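Long-range contacts in fiber protein 2 (Fowl adenovirus 1, PDB 2VTW), which forms the receptor-binding head of a trimeric capsid spike that probably mediates the first attachment of the virion to its host cell: residues A[7-12]-A[86-91]; A[73-78]-A[122-127]. One frame throughout, in Å; residues are numbered along the deposited sequence.

Contact 1. Residues A[7-12]-A[86-91]; sequences FTSGTI and SNIGQG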
ATOM      1  N   PHE A   7       0.654 -16.484   9.424  1.00 21.63           N
ATOM      2  CA  PHE A   7       0.475 -17.719   8.647  1.00 22.11           C
ATOM      3  C   PHE A   7       1.387 -17.687   7.387  1.00 22.49           C
ATOM      4  O   PHE A   7       1.513 -16.637   6.731  1.00 21.91           O
ATOM      5  CB  PHE A   7      -0.992 -17.868   8.235  1.00 21.32           C
ATOM      6  CG  PHE A   7      -1.272 -19.035   7.336  1.00 21.47           C
ATOM      7  CD1 PHE A   7      -1.061 -20.348   7.777  1.00 21.06           C
ATOM      8  CD2 PHE A   7      -1.795 -18.840   6.056  1.00 20.98           C
ATOM      9  CE1 PHE A   7      -1.351 -21.427   6.947  1.00 19.91           C
ATOM     10  CE2 PHE A   7      -2.086 -19.926   5.217  1.00 22.51           C
ATOM     11  CZ  PHE A   7      -1.871 -21.219   5.674  1.00 21.75           C
ATOM     12  N   THR A   8       2.021 -18.821   7.072  1.00 22.65           N
ATOM     13  CA  THR A   8       2.892 -18.983   5.903  1.00 23.16           C
ATOM     14  C   THR A   8       2.496 -20.249   5.167  1.00 23.97           C
ATOM     15  O   THR A   8       2.294 -21.297   5.782  1.00 23.28           O
ATOM     16  CB  THR A   8       4.365 -19.099   6.300  1.00 22.95           C
ATOM     17  OG1 THR A   8       4.708 -17.992   7.131  1.00 24.09           O
ATOM     18  CG2 THR A   8       5.293 -19.121   5.066  1.00 23.13           C
ATOM     19  N   SER A   9       2.389 -20.157   3.852  1.00 24.16           N
ATOM     20  CA  SER A   9       2.078 -21.314   3.030  1.00 25.15           C
ATOM     21  C   SER A   9       2.753 -21.175   1.673  1.00 26.03           C
ATOM     22  O   SER A   9       3.026 -20.073   1.219  1.00 25.18           O
ATOM     23  CB  SER A   9       0.575 -21.427   2.828  1.00 24.85           C
ATOM     24  OG  SER A   9       0.238 -22.533   2.009  1.00 25.18           O
ATOM     25  N   GLY A  10       3.000 -22.307   1.027  1.00 27.63           N
ATOM     26  CA  GLY A  10       3.579 -22.325  -0.328  1.00 27.96           C
ATOM     27  C   GLY A  10       5.047 -22.615  -0.228  1.00 28.85           C
ATOM     28  O   GLY A  10       5.509 -23.001   0.838  1.00 28.60           O
ATOM     29  N   THR A  11       5.779 -22.407  -1.330  1.00 29.80           N
ATOM     30  CA  THR A  11       7.238 -22.654  -1.378  1.00 30.67           C
ATOM     31  C   THR A  11       8.054 -21.376  -1.420  1.00 31.17           C
ATOM     32  O   THR A  11       7.887 -20.543  -2.314  1.00 30.85           O
ATOM     33  CB  THR A  11       7.670 -23.517  -2.616  1.00 30.43           C
ATOM     34  OG1 THR A  11       7.027 -23.035  -3.818  1.00 30.49           O
ATOM     35  CG2 THR A  11       7.331 -24.980  -2.378  1.00 31.17           C
ATOM     36  N   ILE A  12       8.966 -21.274  -0.464  1.00 32.41           N
ATOM     37  CA  ILE A  12       9.888 -20.155  -0.322  1.00 33.35           C
ATOM     38  C   ILE A  12      10.649 -19.818  -1.612  1.00 33.85           C
ATOM     39  O   ILE A  12      10.975 -18.655  -1.840  1.00 34.41           O
ATOM     40  CB  ILE A  12      10.902 -20.428   0.834  1.00 33.85           C
ATOM     41  CG1 ILE A  12      11.539 -19.117   1.331  1.00 34.28           C
ATOM     42  CG2 ILE A  12      11.962 -21.436   0.375  1.00 34.63           C
ATOM     43  CD1 ILE A  12      11.898 -19.114   2.821  1.00 33.80           C
ATOM     44  N   SER A  86      -8.308 -22.302  -4.960  1.00 26.59           N
ATOM     45  CA  SER A  86      -6.950 -22.249  -5.525  1.00 26.42           C
ATOM     46  C   SER A  86      -5.986 -23.205  -4.854  1.00 26.44           C
ATOM     47  O   SER A  86      -4.851 -23.306  -5.267  1.00 26.40           O
ATOM     48  CB  SER A  86      -6.382 -20.803  -5.433  1.00 25.69           C
ATOM     49  OG  SER A  86      -7.022 -19.956  -6.386  1.00 22.06           O
ATOM     50  N   ASN A  87      -6.432 -23.880  -3.799  1.00 27.29           N
ATOM     51  CA  ASN A  87      -5.698 -24.982  -3.195  1.00 26.92           C
ATOM     52  C   ASN A  87      -4.500 -24.449  -2.457  1.00 26.84           C
ATOM     53  O   ASN A  87      -3.401 -24.987  -2.558  1.00 26.44           O
ATOM     54  CB  ASN A  87      -5.326 -26.043  -4.261  1.00 27.77           C
ATOM     55  CG  ASN A  87      -4.701 -27.317  -3.679  1.00 28.05           C
ATOM     56  OD1 ASN A  87      -4.996 -27.731  -2.541  1.00 30.71           O
ATOM     57  ND2 ASN A  87      -3.792 -27.928  -4.461  1.00 27.17           N
ATOM     58  N   ILE A  88      -4.726 -23.385  -1.685  1.00 26.25           N
ATOM     59  CA  ILE A  88      -3.731 -22.952  -0.717  1.00 26.65           C
ATOM     60  C   ILE A  88      -3.486 -24.120   0.222  1.00 27.23           C
ATOM     61  O   ILE A  88      -4.426 -24.670   0.765  1.00 27.31           O
ATOM     62  CB  ILE A  88      -4.165 -21.678   0.084  1.00 26.19           C
ATOM     63  CG1 ILE A  88      -4.546 -20.536  -0.865  1.00 25.65           C
ATOM     64  CG2 ILE A  88      -3.062 -21.188   1.001  1.00 25.03           C
ATOM     65  CD1 ILE A  88      -3.507 -20.243  -1.951  1.00 24.15           C
ATOM     66  N   GLY A  89      -2.216 -24.485   0.395  1.00 28.02           N
ATOM     67  CA  GLY A  89      -1.818 -25.599   1.224  1.00 28.36           C
ATOM     68  C   GLY A  89      -1.753 -25.255   2.699  1.00 28.98           C
ATOM     69  O   GLY A  89      -1.715 -24.076   3.091  1.00 28.38           O
ATOM     70  N   GLN A  90      -1.735 -26.301   3.520  1.00 29.67           N
ATOM     71  CA  GLN A  90      -1.609 -26.163   4.969  1.00 30.48           C
ATOM     72  C   GLN A  90      -0.262 -25.555   5.133  1.00 31.02           C
ATOM     73  O   GLN A  90       0.610 -25.767   4.294  1.00 31.55           O
ATOM     74  CB  GLN A  90      -1.636 -27.530   5.673  1.00 31.18           C
ATOM     75  CG  GLN A  90      -2.916 -28.357   5.435  1.00 34.67           C
ATOM     76  CD  GLN A  90      -4.120 -27.844   6.208  1.00 39.12           C
ATOM     77  OE1 GLN A  90      -3.975 -27.321   7.320  1.00 42.46           O
ATOM     78  NE2 GLN A  90      -5.328 -27.996   5.626  1.00 41.52           N
ATOM     79  N   GLY A  91      -0.047 -24.819   6.206  1.00 31.30           N
ATOM     80  CA  GLY A  91       1.183 -24.078   6.300  1.00 30.98           C
ATOM     81  C   GLY A  91       1.720 -24.116   7.687  1.00 31.41           C
ATOM     82  O   GLY A  91       1.653 -25.136   8.355  1.00 32.30           O
TER
HETATM   83  O   HOH W   1       2.495 -25.057   2.007  1.00 32.84           O

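Contact 2. Residues A[73-78]-A[122-127]; sequences TVWVSS and PYYASR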
ATOM      1  N   THR A  73      -6.786 -15.242 -11.890  1.00 23.65           N
ATOM      2  CA  THR A  73      -7.182 -15.034 -10.493  1.00 22.74           C
ATOM      3  C   THR A  73      -6.568 -16.081  -9.593  1.00 22.32           C
ATOM      4  O   THR A  73      -6.514 -17.275  -9.936  1.00 22.19           O
ATOM      5  CB  THR A  73      -8.713 -15.036 -10.348  1.00 21.90           C
ATOM      6  OG1 THR A  73      -9.261 -14.014 -11.181  1.00 23.57           O
ATOM      7  CG2 THR A  73      -9.166 -14.836  -8.886  1.00 22.77           C
ATOM      8  N   VAL A  74      -6.092 -15.616  -8.450  1.00 21.46           N
ATOM      9  CA  VAL A  74      -5.655 -16.447  -7.350  1.00 21.01           C
ATOM     10  C   VAL A  74      -6.546 -16.108  -6.122  1.00 21.17           C
ATOM     11  O   VAL A  74      -6.769 -14.932  -5.797  1.00 20.13           O
ATOM     12  CB  VAL A  74      -4.164 -16.200  -7.021  1.00 20.98           C
ATOM     13  CG1 VAL A  74      -3.727 -16.973  -5.745  1.00 20.80           C
ATOM     14  CG2 VAL A  74      -3.313 -16.616  -8.204  1.00 20.28           C
ATOM     15  N   TRP A  75      -7.087 -17.147  -5.486  1.00 20.57           N
ATOM     16  CA  TRP A  75      -7.883 -17.027  -4.265  1.00 19.99           C
ATOM     17  C   TRP A  75      -7.039 -17.308  -3.046  1.00 19.83           C
ATOM     18  O   TRP A  75      -6.448 -18.373  -2.948  1.00 19.78           O
ATOM     19  CB  TRP A  75      -9.060 -18.017  -4.307  1.00 19.50           C
ATOM     20  CG  TRP A  75     -10.137 -17.557  -5.197  1.00 17.29           C
ATOM     21  CD1 TRP A  75     -10.339 -17.916  -6.483  1.00 16.99           C
ATOM     22  CD2 TRP A  75     -11.168 -16.610  -4.870  1.00 17.37           C
ATOM     23  NE1 TRP A  75     -11.430 -17.253  -6.987  1.00 18.65           N
ATOM     24  CE2 TRP A  75     -11.951 -16.440  -6.015  1.00 18.81           C
ATOM     25  CE3 TRP A  75     -11.477 -15.869  -3.730  1.00 17.67           C
ATOM     26  CZ2 TRP A  75     -13.048 -15.585  -6.042  1.00 19.36           C
ATOM     27  CZ3 TRP A  75     -12.556 -15.028  -3.758  1.00 17.18           C
ATOM     28  CH2 TRP A  75     -13.336 -14.894  -4.894  1.00 16.78           C
ATOM     29  N   VAL A  76      -6.941 -16.356  -2.120  1.00 19.74           N
ATOM     30  CA  VAL A  76      -6.331 -16.650  -0.811  1.00 20.23           C
ATOM     31  C   VAL A  76      -7.450 -16.973   0.177  1.00 20.97           C
ATOM     32  O   VAL A  76      -8.434 -16.207   0.300  1.00 21.15           O
ATOM     33  CB  VAL A  76      -5.445 -15.515  -0.276  1.00 19.75           C
ATOM     34  CG1 VAL A  76      -5.026 -15.774   1.161  1.00 16.22           C
ATOM     35  CG2 VAL A  76      -4.223 -15.369  -1.165  1.00 19.73           C
ATOM     36  N   SER A  77      -7.284 -18.103   0.871  1.00 21.39           N
ATOM     37  CA  SER A  77      -8.329 -18.675   1.725  1.00 21.25           C
ATOM     38  C   SER A  77      -7.749 -18.998   3.063  1.00 20.99           C
ATOM     39  O   SER A  77      -6.583 -19.354   3.149  1.00 19.86           O
ATOM     40  CB  SER A  77      -8.922 -19.930   1.088  1.00 22.43           C
ATOM     41  OG  SER A  77      -9.939 -20.500   1.903  1.00 25.62           O
ATOM     42  N   SER A  78      -8.562 -18.770   4.102  1.00 20.44           N
ATOM     43  CA  SER A  78      -8.317 -19.233   5.447  1.00 21.18           C
ATOM     44  C   SER A  78      -9.142 -20.522   5.771  1.00 21.36           C
ATOM     45  O   SER A  78      -9.025 -21.040   6.864  1.00 21.21           O
ATOM     46  CB  SER A  78      -8.689 -18.150   6.466  1.00 20.59           C
ATOM     47  OG  SER A  78     -10.084 -17.846   6.413  1.00 21.00           O
ATOM     48  N   PRO A 122     -15.170 -21.506 -13.354  1.00 35.26           N
ATOM     49  CA  PRO A 122     -14.101 -21.442 -12.361  1.00 33.81           C
ATOM     50  C   PRO A 122     -13.346 -20.097 -12.280  1.00 31.92           C
ATOM     51  O   PRO A 122     -12.586 -19.908 -11.341  1.00 30.77           O
ATOM     52  CB  PRO A 122     -13.152 -22.558 -12.805  1.00 33.96           C
ATOM     53  CG  PRO A 122     -13.314 -22.602 -14.263  1.00 34.64           C
ATOM     54  CD  PRO A 122     -14.728 -22.190 -14.581  1.00 35.41           C
ATOM     55  N   TYR A 123     -13.542 -19.202 -13.253  1.00 30.00           N
ATOM     56  CA  TYR A 123     -12.930 -17.867 -13.208  1.00 29.51           C
ATOM     57  C   TYR A 123     -13.846 -16.787 -12.600  1.00 28.25           C
ATOM     58  O   TYR A 123     -14.974 -16.543 -13.069  1.00 27.77           O
ATOM     59  CB  TYR A 123     -12.478 -17.410 -14.597  1.00 29.40           C
ATOM     60  CG  TYR A 123     -11.962 -15.989 -14.652  1.00 29.02           C
ATOM     61  CD1 TYR A 123     -10.703 -15.665 -14.157  1.00 29.61           C
ATOM     62  CD2 TYR A 123     -12.728 -14.974 -15.220  1.00 29.05           C
ATOM     63  CE1 TYR A 123     -10.204 -14.346 -14.233  1.00 29.52           C
ATOM     64  CE2 TYR A 123     -12.249 -13.649 -15.292  1.00 30.03           C
ATOM     65  CZ  TYR A 123     -10.988 -13.353 -14.790  1.00 28.77           C
ATOM     66  OH  TYR A 123     -10.533 -12.065 -14.867  1.00 28.56           O
ATOM     67  N   TYR A 124     -13.325 -16.136 -11.563  1.00 26.70           N
ATOM     68  CA  TYR A 124     -13.944 -14.943 -11.012  1.00 25.85           C
ATOM     69  C   TYR A 124     -12.996 -13.733 -11.209  1.00 24.64           C
ATOM     70  O   TYR A 124     -11.829 -13.799 -10.822  1.00 25.01           O
ATOM     71  CB  TYR A 124     -14.222 -15.163  -9.529  1.00 25.27           C
ATOM     72  CG  TYR A 124     -14.898 -13.981  -8.862  1.00 25.93           C
ATOM     73  CD1 TYR A 124     -16.272 -13.796  -8.967  1.00 25.93           C
ATOM     74  CD2 TYR A 124     -14.167 -13.054  -8.126  1.00 24.84           C
ATOM     75  CE1 TYR A 124     -16.896 -12.727  -8.371  1.00 24.84           C
ATOM     76  CE2 TYR A 124     -14.800 -11.972  -7.521  1.00 23.49           C
ATOM     77  CZ  TYR A 124     -16.156 -11.821  -7.657  1.00 23.65           C
ATOM     78  OH  TYR A 124     -16.807 -10.776  -7.071  1.00 22.55           O
ATOM     79  N   ALA A 125     -13.519 -12.655 -11.802  1.00 24.09           N
ATOM     80  CA  ALA A 125     -12.792 -11.379 -11.987  1.00 23.54           C
ATOM     81  C   ALA A 125     -12.928 -10.490 -10.750  1.00 23.03           C
ATOM     82  O   ALA A 125     -13.992  -9.919 -10.512  1.00 22.46           O
ATOM     83  CB  ALA A 125     -13.333 -10.628 -13.204  1.00 22.83           C
ATOM     84  N   SER A 126     -11.855 -10.406  -9.965  1.00 23.19           N
ATOM     85  CA  SER A 126     -11.705  -9.393  -8.906  1.00 22.97           C
ATOM     86  C   SER A 126     -11.831  -8.004  -9.528  1.00 22.61           C
ATOM     87  O   SER A 126     -11.082  -7.669 -10.441  1.00 22.22           O
ATOM     88  CB  SER A 126     -10.356  -9.576  -8.242  1.00 22.84           C
ATOM     89  OG  SER A 126     -10.215  -8.803  -7.076  1.00 24.72           O
ATOM     90  N   ARG A 127     -12.785  -7.200  -9.061  1.00 22.61           N
ATOM     91  CA  ARG A 127     -13.038  -5.880  -9.679  1.00 23.04           C
ATOM     92  C   ARG A 127     -13.139  -4.646  -8.749  1.00 22.55           C
ATOM     93  O   ARG A 127     -12.981  -3.516  -9.218  1.00 20.99           O
ATOM     94  CB  ARG A 127     -14.301  -5.974 -10.516  1.00 22.92           C
ATOM     95  CG  ARG A 127     -14.081  -6.739 -11.823  1.00 25.77           C
ATOM     96  CD  ARG A 127     -15.281  -6.708 -12.749  1.00 27.51           C
ATOM     97  NE  ARG A 127     -15.764  -5.341 -12.930  1.00 30.39           N
ATOM     98  CZ  ARG A 127     -15.258  -4.438 -13.765  1.00 32.98           C
ATOM     99  NH1 ARG A 127     -14.229  -4.722 -14.573  1.00 34.47           N
ATOM    100  NH2 ARG A 127     -15.806  -3.229 -13.791  1.00 33.46           N
TER
HETATM  101  O   HOH W   2     -11.513 -17.736 -10.107  1.00 26.71           O

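Contact 1. Residues A[7-12]-A[86-91]
S9 and G89 meet where strand 4-23 of the fibre-head beta-sandwich receives the loop leading into strand 92-94. That short strand pairs antiparallel with 4-23, and a backbone bond between T8 and T92 continues the pairing just beyond G91. The contact therefore illustrates how a loop can be fastened to a strand by its last residues before sheet pairing takes over.

The direct polar link is a single hydrogen bond from S9 OG to G89 O, 2.7 Å long. The S9 CB points toward the loop, and with OG anti to the backbone N (chi1 179°) the hydroxyl reaches G89 O. The hydroxyl approaches from above the carbonyl plane, 46° out of it, with a C=O...OG angle of 116°. Y33 OH, on the adjoining strand 28-40, bonds both S9 OG and G89 N, tying the strand serine and the loop backbone to one phenol. A second, indirect link runs through a water that accepts from G10 N at 3.0 Å and donates to Q90 O.

Side-chain carbons pack against polar atoms beside these bonds. The CG2 branch of I88 lies 3.7 Å from S9 OG, and the I88 side chain also packs on Y33, L35 and L80. F7 comes from the strand with the edge of its ring, placing CE1 3.7 Å from G91 N, with CZ 3.9 Å from G89 O.

Of the CA atoms, those of S9 and G91 are nearest across the two segments, 4.4 Å apart. Lacking a side chain, G91 can bring its CA within 3.0 Å of T8 O in a CA-H...O contact.

Contact 2. Residues A[73-78]-A[122-127]
On the beta-sandwich of the fibre head, T73 and W75 of strand 71-76 meet Y123 and Y124 in the loop before strand 129-140. It is a compact example of a coil segment held against a sheet by one hydroxyl, one aromatic pair and one bridging water.

T73 OG1 donates to Y124 O over 2.6 Å, with a C=O...OG1 angle of 154° and a moderate tilt from the carbonyl plane. The same hydroxyl is hydrogen-bonded to T170 OG1 on the neighbouring strand 163-173, and T170 OG1 also holds S126 N, so two threonines share the loop backbone. The Y123 side chain crosses that of T73 at about a right angle, bringing CE1 to 3.2 Å from T73 OG1.

With CG anti to the backbone N (chi1 -179°), the Y124 ring lies beside the indole, CD2 3.5 Å from W75 CZ2, and its CB sits in the indole plane at the ring edge. The two ring planes meet obliquely, at 42°, and F115 meets both rings. At the far end of the tyrosine, OH bonds Q152 NE2 on strand 147-157.

One water joins three polar groups across the contact: lying in the indole plane, it accepts from W75 NE1 and from Y124 N, and donates to P122 O at 2.7 Å.

Overall arrangement
Both contacts fix a loop to strands of one sheet, 4-23 and 71-76 being neighbours in it. Contact 1 lies about 11 Å from the centre of the chain and contact 2 about 6 Å, measured between centres; both are partly buried, but exposed residues occur among the touching residues of contact 1 alone. The chemistry differs: at 7-12 with 86-91 a serine and glycine backbone meet beside F7 and I88, whereas at 73-78 with 122-127 three aromatic side chains join a threonine. Each nevertheless combines one hydroxyl-to-carbonyl bond with a bridging water. The contacts touch directly, S86 OG probably bonding W75 N at 2.9 Å, and their segments alternate along the chain.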